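Protein FkbI (Streptomyces hygroscopicus, PDB 1R2J) probably acts as an FAD-dependent acyl-ACP dehydrogenase of the acyl-CoA dehydrogenase family, in methoxymalonyl extender-unit biosynthesis for the polyketide FK520. Local coordinates at residues 4-9 with 60-64. Residues are numbered along the deposited sequence; the frame is centred on the assembly and turned at random.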
loop_
_atom_site.group_PDB
_atom_site.type_symbol
_atom_site.label_atom_id
_atom_site.label_comp_id
_atom_site.label_asym_id
_atom_site.label_seq_id
_atom_site.Cartn_x
_atom_site.Cartn_y
_atom_site.Cartn_z
ATOM N N ARG A 4 8.942 17.709 -4.616
ATOM C CA ARG A 4 8.533 16.445 -4.014
ATOM C C ARG A 4 8.416 15.356 -5.077
ATOM O O ARG A 4 9.051 14.304 -4.980
ATOM C CB ARG A 4 7.191 16.618 -3.298
ATOM C CG ARG A 4 6.768 15.421 -2.468
ATOM C CD ARG A 4 5.464 15.692 -1.713
ATOM N NE ARG A 4 5.619 16.709 -0.674
ATOM C CZ ARG A 4 4.824 17.767 -0.544
ATOM N NH1 ARG A 4 3.818 17.950 -1.390
ATOM N NH2 ARG A 4 5.036 18.648 0.428
ATOM N N ASP A 5 7.603 15.614 -6.096
ATOM C CA ASP A 5 7.428 14.642 -7.166
ATOM C C ASP A 5 8.647 14.646 -8.076
ATOM O O ASP A 5 9.098 13.591 -8.513
ATOM C CB ASP A 5 6.171 14.957 -7.976
ATOM C CG ASP A 5 4.902 14.918 -7.134
ATOM O OD1 ASP A 5 4.946 14.482 -5.965
ATOM O OD2 ASP A 5 3.857 15.333 -7.656
ATOM N N ALA A 6 9.183 15.833 -8.351
ATOM C CA ALA A 6 10.359 15.950 -9.209
ATOM C C ALA A 6 11.505 15.170 -8.583
ATOM O O ALA A 6 12.250 14.464 -9.272
ATOM C CB ALA A 6 10.750 17.414 -9.375
ATOM N N LEU A 7 11.631 15.293 -7.266
ATOM C CA LEU A 7 12.671 14.605 -6.518
ATOM C C LEU A 7 12.585 13.087 -6.700
ATOM O O LEU A 7 13.611 12.433 -6.895
ATOM C CB LEU A 7 12.559 14.940 -5.024
ATOM C CG LEU A 7 13.454 14.136 -4.075
ATOM C CD1 LEU A 7 14.896 14.553 -4.270
ATOM C CD2 LEU A 7 13.031 14.371 -2.627
ATOM N N LEU A 8 11.365 12.547 -6.632
ATOM C CA LEU A 8 11.109 11.111 -6.761
ATOM C C LEU A 8 11.292 10.661 -8.193
ATOM O O LEU A 8 11.653 9.506 -8.463
ATOM C CB LEU A 8 9.676 10.772 -6.347
ATOM C CG LEU A 8 9.598 10.251 -4.918
ATOM C CD1 LEU A 8 10.362 8.925 -4.803
ATOM C CD2 LEU A 8 10.170 11.293 -3.993
ATOM N N THR A 9 11.022 11.572 -9.124
ATOM C CA THR A 9 11.199 11.211 -10.522
ATOM C C THR A 9 12.679 11.002 -10.653
ATOM O O THR A 9 13.122 10.162 -11.445
ATOM C CB THR A 9 10.959 12.326 -11.562
ATOM O OG1 THR A 9 11.955 13.346 -11.437
ATOM C CG2 THR A 9 9.569 12.882 -11.433
ATOM N N PHE A 60 0.812 12.745 -4.351
ATOM C CA PHE A 60 2.228 12.418 -4.250
ATOM C C PHE A 60 2.386 10.901 -4.365
ATOM O O PHE A 60 3.307 10.407 -5.027
ATOM C CB PHE A 60 2.810 12.908 -2.915
ATOM C CG PHE A 60 4.206 12.405 -2.639
ATOM C CD1 PHE A 60 5.213 12.533 -3.596
ATOM C CD2 PHE A 60 4.510 11.791 -1.426
ATOM C CE1 PHE A 60 6.502 12.051 -3.347
ATOM C CE2 PHE A 60 5.790 11.308 -1.166
ATOM C CZ PHE A 60 6.790 11.437 -2.128
ATOM N N THR A 61 1.474 10.178 -3.720
ATOM C CA THR A 61 1.471 8.720 -3.730
ATOM C C THR A 61 1.172 8.231 -5.148
ATOM O O THR A 61 1.760 7.259 -5.618
ATOM C CB THR A 61 0.407 8.168 -2.744
ATOM O OG1 THR A 61 0.752 8.562 -1.411
ATOM C CG2 THR A 61 0.332 6.640 -2.809
ATOM N N ALA A 62 0.263 8.928 -5.822
ATOM C CA ALA A 62 -0.103 8.592 -7.193
ATOM C C ALA A 62 1.126 8.742 -8.083
ATOM O O ALA A 62 1.415 7.880 -8.907
ATOM C CB ALA A 62 -1.229 9.517 -7.686
ATOM N N HIS A 63 1.857 9.840 -7.908
ATOM C CA HIS A 63 3.045 10.078 -8.723
ATOM C C HIS A 63 4.110 9.002 -8.501
ATOM O O HIS A 63 4.734 8.531 -9.453
ATOM C CB HIS A 63 3.630 11.462 -8.432
ATOM C CG HIS A 63 4.802 11.806 -9.295
ATOM N ND1 HIS A 63 6.106 11.704 -8.857
ATOM C CD2 HIS A 63 4.867 12.212 -10.584
ATOM C CE1 HIS A 63 6.924 12.031 -9.841
ATOM N NE2 HIS A 63 6.197 12.343 -10.900
ATOM N N VAL A 64 4.327 8.614 -7.248
ATOM C CA VAL A 64 5.306 7.571 -6.968
ATOM C C VAL A 64 4.807 6.268 -7.600
ATOM O O VAL A 64 5.586 5.499 -8.162
ATOM C CB VAL A 64 5.501 7.369 -5.449
ATOM C CG1 VAL A 64 6.487 6.224 -5.196
ATOM C CG2 VAL A 64 6.008 8.653 -4.822
#
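D5 lies against F60 and L8 against V64, with CA atoms 6.4 and 6.8 Å apart. Here the first helix turn, 5-9, packs nearly parallel to 60-64, the short axes approaching to 9.9 Å at a signed crossing angle of -17°. R4, the N-cap, sends its aliphatic chain across one face of the F60 ring, CG standing 3.7 Å from the ring centroid in a CH-pi contact. V64 CG2, from the same helix as F60, lies over the rim of the opposite face, and L8 CD2 meets the edge at CE1 (3.8 Å). The D5 carboxylate lies almost coplanar with this ring, OD1 3.1 Å from CD1 at its edge. With CG anti to the backbone N (chi1 -176°), H63 reaches over to D5, whose CB sits 3.5 Å from the imidazole centroid in a second CH-pi contact; carboxylate and imidazole planes stack 13° apart. D5 O faces H63 CE1 at 3.0 Å, and T9 CG2 meets that ring's edge in its plane. L8 CG also touches V64 CG2, on the buried side where M75 of helix 69-88 meets both F60 and V64. Were F60 an alanine, R4 CG and L8 CD2 would probably be left facing a gap. Apolar, CH-pi and oxygen-to-ring-edge contacts thus join two helices of the N-terminal acyl-CoA dehydrogenase domain; D5 would probably favour a protonated H63, while R238, touching H63, would oppose it.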